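Local coordinates for homoserine O-acetyltransferase (Bacillus anthracis str. 'Ames Ancestor', PDB 3I1I), which probably transfers an acetyl group to the hydroxyl of homoserine, a step toward methionine, at residues G35-N38 / R39-N43; M135-E138 / L139-M143; I246-E249 / P250-V254. All coordinates share one frame; numbering follows the deposited sequence.

Contact 1. Residues G35-N38 / R39-N43; sequences GTLN and RERSN
Asn38 to Arg41 form a type I beta turn, closed by a hydrogen bond from Arg41 N to Asn38 O at 2.9 Å. Beyond the turn the chain doubles back, so that Ser42 and Asn43 come alongside Asn38. The side chain of Asn38 fills the inside of this loop. Its CG sits between the backbone N and the carbonyl carbon (chi1 74°), which turns the amide over the following residues. OD1 accepts a hydrogen bond from Ser42 N, 2.9 Å away and only slightly tilted from the carbonyl plane. On the other branch, ND2 donates to Ser42 OG at 2.8 Å, and the hydroxyl oxygen lies close to the amide plane. With both ends of the amide held, its rotation is fixed.

The loop joins strand 24-34 to strand 44-48 of the central sheet of the alpha/beta-hydrolase fold. It is a surface connection built on two asparagines. The amide of Asn43 stacks on that of Asn38, their planes 11° apart and the two side chains running in opposite directions. Asn43 OD1 accepts the backbone N of Asn38 at 3.0 Å in a nearly straight bond. Asn43 ND2 reaches Thr36 O, 2.9 Å away in the carbonyl plane, and also binds Gln85 O.

Leu37 and Arg41 meet through carbon, with Leu37 CG 3.7 Å from Arg41 CG. A water bridges the arginine to the turn: it donates to Asn38 O and accepts from Arg41 NE at 2.8 Å, in the plane of the guanidinium. Farther out, Arg41 NH1 binds Gly144 O and forms a salt bridge with Glu300 of the second subunit, while Leu37 packs on Ser297 of that subunit.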
# COMPACT_ATOMS: atom_id res chain seq x y z
N GLY A 35 1.54 39.46 12.04
CA GLY A 35 2.16 40.33 13.05
C GLY A 35 3.17 41.31 12.46
O GLY A 35 3.24 41.51 11.25
N THR A 36 3.97 41.90 13.34
CA THR A 36 4.84 43.01 13.01
C THR A 36 6.27 42.75 13.45
O THR A 36 6.53 42.43 14.61
CB THR A 36 4.32 44.30 13.71
OG1 THR A 36 2.94 44.46 13.41
CG2 THR A 36 5.07 45.57 13.26
N LEU A 37 7.20 42.95 12.53
CA LEU A 37 8.60 42.81 12.84
C LEU A 37 9.03 43.96 13.76
O LEU A 37 8.73 45.09 13.50
CB LEU A 37 9.36 42.86 11.53
CG LEU A 37 10.84 42.47 11.47
CD1 LEU A 37 11.05 41.01 11.95
CD2 LEU A 37 11.33 42.73 10.04
N ASN A 38 9.70 43.68 14.87
CA ASN A 38 10.12 44.74 15.79
C ASN A 38 11.44 45.41 15.29
O ASN A 38 12.06 44.93 14.33
CB ASN A 38 10.19 44.21 17.23
CG ASN A 38 11.36 43.31 17.47
OD1 ASN A 38 12.23 43.14 16.62
ND2 ASN A 38 11.40 42.72 18.66
N ARG A 39 11.87 46.50 15.92
CA ARG A 39 12.98 47.30 15.37
C ARG A 39 14.26 46.49 15.36
O ARG A 39 15.04 46.57 14.42
CB ARG A 39 13.22 48.59 16.17
CG ARG A 39 14.34 49.53 15.59
CD ARG A 39 13.78 50.86 15.05
NE ARG A 39 12.36 50.76 14.67
CZ ARG A 39 11.35 51.00 15.50
NH1 ARG A 39 11.58 51.34 16.76
NH2 ARG A 39 10.10 50.87 15.08
N GLU A 40 14.44 45.68 16.39
CA GLU A 40 15.61 44.87 16.53
C GLU A 40 15.52 43.59 15.66
O GLU A 40 16.51 42.88 15.50
CB GLU A 40 15.83 44.51 18.00
CG GLU A 40 15.49 45.66 19.05
CD GLU A 40 13.98 45.65 19.52
OE1 GLU A 40 13.06 45.94 18.69
OE2 GLU A 40 13.70 45.36 20.72
N ARG A 41 14.34 43.30 15.12
CA ARG A 41 14.13 42.08 14.35
C ARG A 41 14.42 40.83 15.20
O ARG A 41 15.00 39.85 14.73
CB ARG A 41 15.00 42.14 13.11
CG ARG A 41 14.45 43.13 12.15
CD ARG A 41 15.48 43.69 11.22
NE ARG A 41 14.95 44.81 10.44
CZ ARG A 41 15.48 45.23 9.30
NH1 ARG A 41 16.56 44.63 8.78
NH2 ARG A 41 14.93 46.23 8.65
N SER A 42 14.04 40.90 16.46
CA SER A 42 14.30 39.85 17.43
C SER A 42 13.05 39.04 17.76
O SER A 42 13.11 38.18 18.63
CB SER A 42 14.82 40.47 18.73
OG SER A 42 13.90 41.45 19.16
N ASN A 43 11.94 39.30 17.09
CA ASN A 43 10.68 38.62 17.41
C ASN A 43 10.14 37.72 16.28
O ASN A 43 8.93 37.56 16.12
CB ASN A 43 9.64 39.66 17.83
CG ASN A 43 9.26 40.58 16.70
OD1 ASN A 43 10.04 40.78 15.75
ND2 ASN A 43 8.03 41.11 16.75
O HOH W 1 12.73 45.88 11.69

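Contact 2. Residues M135-E138 / L139-M143; sequences MQCE and LIKDM
Four successive backbone hydrogen bonds join residues 135-138 to residues 139-142, each from an amide N to the carbonyl four residues earlier. Leu139 N binds Met135 O, Ile140 N binds Gln136 O at 2.8 Å, Lys141 N binds Cys137 O, and Asp142 N binds Glu138 O at 2.9 Å. This is regular alpha-helical bonding near the C-terminal end of helix 129-142.

Side-chain contacts lie close to the backbone. Ile140 CG1 lies against the carbonyl oxygen of Gln136, with 3.2 Å between CG1 and O. Lys141 lays its carbon chain beside Cys137: the bend at chi3 (-78°) brings CE to 3.7 Å from Cys137 SG. The sulfur is directed there by its own torsion, with SG opposite the backbone N (chi1 -172°).

The charged groups are only loosely paired. Glu138 OE2 stands 4.4 Å from Lys141 NZ, beyond salt-bridge range, and the two side chains pass at a slant. Any attraction between them is probably modest.

Polar anchoring falls to Gln136, whose first side-chain bond is directed away from residues 139-143. Its OE1 accepts from Trp164 NE1 on helix 156-167, and its NE2 bonds Thr91 OG1 of strand 87-91. Both ends of this buried amide are therefore engaged. At the helix end, Asp142 O accepts a hydrogen bond from Gln336 of the second subunit.

The helix lies against the central sheet. Met135, present as selenomethionine, packs on Val27 and Met29 of strand 24-34. Leu139 touches Tyr31 of that strand, Phe12 of strand 10-18 and Thr91, while Ile140 rests on Ile89 of strand 87-91.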
# COMPACT_ATOMS: atom_id res chain seq x y z
N MSE A 135 16.64 27.23 1.43
CA MSE A 135 15.89 28.25 0.74
C MSE A 135 15.26 29.23 1.71
O MSE A 135 15.41 30.42 1.53
CB MSE A 135 14.83 27.63 -0.14
CG MSE A 135 15.43 27.05 -1.40
SE MSE A 135 14.10 25.96 -2.29
CE MSE A 135 12.69 27.32 -2.48
N GLN A 136 14.59 28.74 2.75
CA GLN A 136 14.00 29.61 3.75
C GLN A 136 15.02 30.59 4.36
O GLN A 136 14.73 31.76 4.59
CB GLN A 136 13.43 28.76 4.87
CG GLN A 136 12.14 28.02 4.52
CD GLN A 136 11.71 27.12 5.67
OE1 GLN A 136 12.56 26.56 6.39
NE2 GLN A 136 10.42 27.02 5.89
N CYS A 137 16.22 30.09 4.63
CA CYS A 137 17.26 30.88 5.19
C CYS A 137 17.67 32.05 4.27
O CYS A 137 17.95 33.15 4.76
CB CYS A 137 18.46 30.01 5.48
SG CYS A 137 19.70 30.88 6.40
N GLU A 138 17.70 31.82 2.96
CA GLU A 138 17.99 32.90 2.02
C GLU A 138 16.96 33.97 2.14
O GLU A 138 17.28 35.16 2.11
CB GLU A 138 17.96 32.46 0.57
CG GLU A 138 18.89 31.35 0.26
CD GLU A 138 20.25 31.83 -0.07
OE1 GLU A 138 20.62 31.67 -1.26
OE2 GLU A 138 20.93 32.36 0.86
N LEU A 139 15.70 33.54 2.22
CA LEU A 139 14.61 34.50 2.38
C LEU A 139 14.75 35.27 3.70
O LEU A 139 14.67 36.46 3.71
CB LEU A 139 13.23 33.82 2.30
CG LEU A 139 12.01 34.64 2.79
CD1 LEU A 139 12.03 36.00 2.11
CD2 LEU A 139 10.67 33.92 2.53
N ILE A 140 14.97 34.57 4.80
CA ILE A 140 15.11 35.22 6.11
C ILE A 140 16.27 36.26 6.08
O ILE A 140 16.10 37.41 6.51
CB ILE A 140 15.36 34.17 7.23
CG1 ILE A 140 14.12 33.25 7.38
CG2 ILE A 140 15.66 34.83 8.56
CD1 ILE A 140 12.87 33.98 7.86
N LYS A 141 17.41 35.86 5.53
CA LYS A 141 18.56 36.75 5.45
C LYS A 141 18.23 37.95 4.57
O LYS A 141 18.45 39.09 4.98
CB LYS A 141 19.83 36.02 4.98
CG LYS A 141 20.40 35.05 6.06
CD LYS A 141 21.84 34.46 5.72
CE LYS A 141 21.83 33.29 4.66
NZ LYS A 141 23.04 32.30 4.70
N ASP A 142 17.62 37.70 3.43
CA ASP A 142 17.29 38.76 2.51
C ASP A 142 16.27 39.71 3.07
O ASP A 142 16.20 40.86 2.62
CB ASP A 142 16.81 38.23 1.17
CG ASP A 142 17.94 37.65 0.34
OD1 ASP A 142 19.12 37.78 0.73
OD2 ASP A 142 17.66 37.06 -0.71
N MSE A 143 15.48 39.28 4.05
CA MSE A 143 14.55 40.16 4.74
C MSE A 143 15.26 40.94 5.85
O MSE A 143 14.65 41.75 6.51
CB MSE A 143 13.39 39.36 5.33
CG MSE A 143 12.40 38.88 4.31
SE MSE A 143 11.01 37.77 5.15
CE MSE A 143 10.08 39.15 6.16

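Contact 3. Residues I246-E249 / P250-V254; sequences IEVE and PYEKV
Glu247 lays the end of its side chain against the ring of Pro250, with CD 3.7 Å from Pro250 CG. The two side chains cross at about a right angle. CG of Glu247 lies between the backbone N and the carbonyl carbon (chi1 66°), and the chain runs straight on from there past the proline. Its OE2 then accepts a hydrogen bond from the backbone N of Ser259, where helix 259-270 begins.

The backbone winds tightly over these residues. Tyr251 N binds Val248 O and Glu252 N binds Glu249 O, both at 3.0 Å. In each case the donor sits above the carbonyl plane. These three-residue steps mark the short 3-10 turn that includes Pro250 and Tyr251. It belongs to the long excursion between helices 234-240 and 259-270, its centre about 39 Å from the centre of the chain. The Val248 carbonyl oxygen also lies at the edge of the Tyr251 ring, near its plane.

Two acidic side chains meet. Glu249 OE2 comes within 2.6 Å of Glu252 OE1, with the carboxylate planes almost perpendicular. This short approach is doubtful, because Glu249 was modelled in two conformers. In the conformer given, Glu249 OE1 forms a salt bridge with Lys253 NZ at 3.3 Å, its hydrogen bond weak, and is hydrogen-bonded to Ser256 OG as well. Val248 CG2 touches Glu252 OE2 at 3.6 Å.

The third subunit meets this turn. Its His294 stacks on the Tyr251 ring, its Leu289 packs on Pro250, and its Lys285 NZ binds the carbonyl oxygens of Lys253 and Val254.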
# COMPACT_ATOMS: atom_id res chain seq x y z
N ILE A 246 -24.34 -6.48 9.37
CA ILE A 246 -25.57 -6.93 8.77
C ILE A 246 -25.43 -6.98 7.26
O ILE A 246 -25.81 -7.94 6.69
CB ILE A 246 -26.75 -6.01 9.19
CG1 ILE A 246 -26.91 -6.03 10.72
CG2 ILE A 246 -28.05 -6.43 8.52
CD1 ILE A 246 -27.14 -7.42 11.31
N GLU A 247 -24.88 -5.97 6.60
CA GLU A 247 -24.83 -5.96 5.13
C GLU A 247 -24.23 -7.27 4.57
O GLU A 247 -23.22 -7.79 5.09
CB GLU A 247 -24.09 -4.73 4.59
CG GLU A 247 -22.60 -4.68 4.95
CD GLU A 247 -21.85 -3.46 4.42
OE1 GLU A 247 -22.41 -2.66 3.60
OE2 GLU A 247 -20.66 -3.32 4.82
N VAL A 248 -24.89 -7.84 3.55
CA VAL A 248 -24.50 -9.10 2.94
C VAL A 248 -23.74 -8.92 1.62
O VAL A 248 -23.01 -9.78 1.21
CB VAL A 248 -25.74 -10.03 2.69
CG1 VAL A 248 -26.52 -10.30 4.02
CG2 VAL A 248 -26.64 -9.46 1.59
N GLU A 249 -23.86 -7.78 0.97
CA GLU A 249 -23.33 -7.67 -0.40
C GLU A 249 -21.81 -7.80 -0.45
O GLU A 249 -21.28 -8.45 -1.35
CB GLU A 249 -23.79 -6.40 -1.12
CG GLU A 249 -23.25 -6.23 -2.55
CD GLU A 249 -23.53 -7.43 -3.46
OE1 GLU A 249 -22.71 -7.68 -4.37
OE2 GLU A 249 -24.57 -8.11 -3.28
N PRO A 250 -21.07 -7.25 0.53
CA PRO A 250 -19.60 -7.50 0.50
C PRO A 250 -19.18 -9.01 0.51
O PRO A 250 -18.09 -9.34 0.02
CB PRO A 250 -19.10 -6.83 1.79
CG PRO A 250 -20.18 -5.74 2.08
CD PRO A 250 -21.46 -6.45 1.70
N TYR A 251 -20.05 -9.87 1.03
CA TYR A 251 -19.82 -11.31 1.16
C TYR A 251 -20.11 -12.07 -0.13
O TYR A 251 -19.97 -13.30 -0.17
CB TYR A 251 -20.70 -11.89 2.30
CG TYR A 251 -20.22 -11.49 3.64
CD1 TYR A 251 -19.43 -12.35 4.41
CD2 TYR A 251 -20.45 -10.21 4.13
CE1 TYR A 251 -18.94 -11.96 5.65
CE2 TYR A 251 -19.95 -9.81 5.36
CZ TYR A 251 -19.21 -10.68 6.11
OH TYR A 251 -18.73 -10.27 7.32
N GLU A 252 -20.46 -11.35 -1.19
CA GLU A 252 -20.96 -11.99 -2.39
C GLU A 252 -20.03 -11.86 -3.56
O GLU A 252 -20.02 -12.71 -4.42
CB GLU A 252 -22.36 -11.43 -2.70
CG GLU A 252 -23.39 -11.91 -1.65
CD GLU A 252 -24.81 -11.39 -1.87
OE1 GLU A 252 -25.07 -10.64 -2.85
OE2 GLU A 252 -25.68 -11.74 -1.05
N LYS A 253 -19.23 -10.80 -3.61
CA LYS A 253 -18.28 -10.60 -4.71
C LYS A 253 -17.00 -10.01 -4.16
O LYS A 253 -17.03 -9.20 -3.21
CB LYS A 253 -18.84 -9.63 -5.75
CG LYS A 253 -20.19 -10.05 -6.34
CD LYS A 253 -20.38 -9.35 -7.67
CE LYS A 253 -21.79 -9.51 -8.21
NZ LYS A 253 -22.73 -8.56 -7.53
N VAL A 254 -15.88 -10.40 -4.74
CA VAL A 254 -14.64 -9.86 -4.26
C VAL A 254 -14.73 -8.35 -4.31
O VAL A 254 -14.31 -7.68 -3.37
CB VAL A 254 -13.44 -10.37 -5.03
CG1 VAL A 254 -12.16 -9.64 -4.58
CG2 VAL A 254 -13.31 -11.89 -4.81

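In the fold
Contact 2 is buried against the central sheet, whereas contacts 1 and 3 are surface loops. Contacts 1 and 2 have centres about 15 Å apart and touch, Arg41 NH1 packing 4.1 Å from Met143 O. Both touch strand 87-91 and face the second subunit together. Contact 3 lies on the opposite side of the chain's centre, about 62 Å from contact 1 between centres, and meets the third subunit instead. The chemistry follows the place. Loop 35-43 depends on asparagine amides that bond to backbone and hydroxyl groups. Helix residues 135-143 combine main-chain bonds with nonpolar packing. Residues 246-254 join a tight turn to a close pair of carboxylates and a lysine.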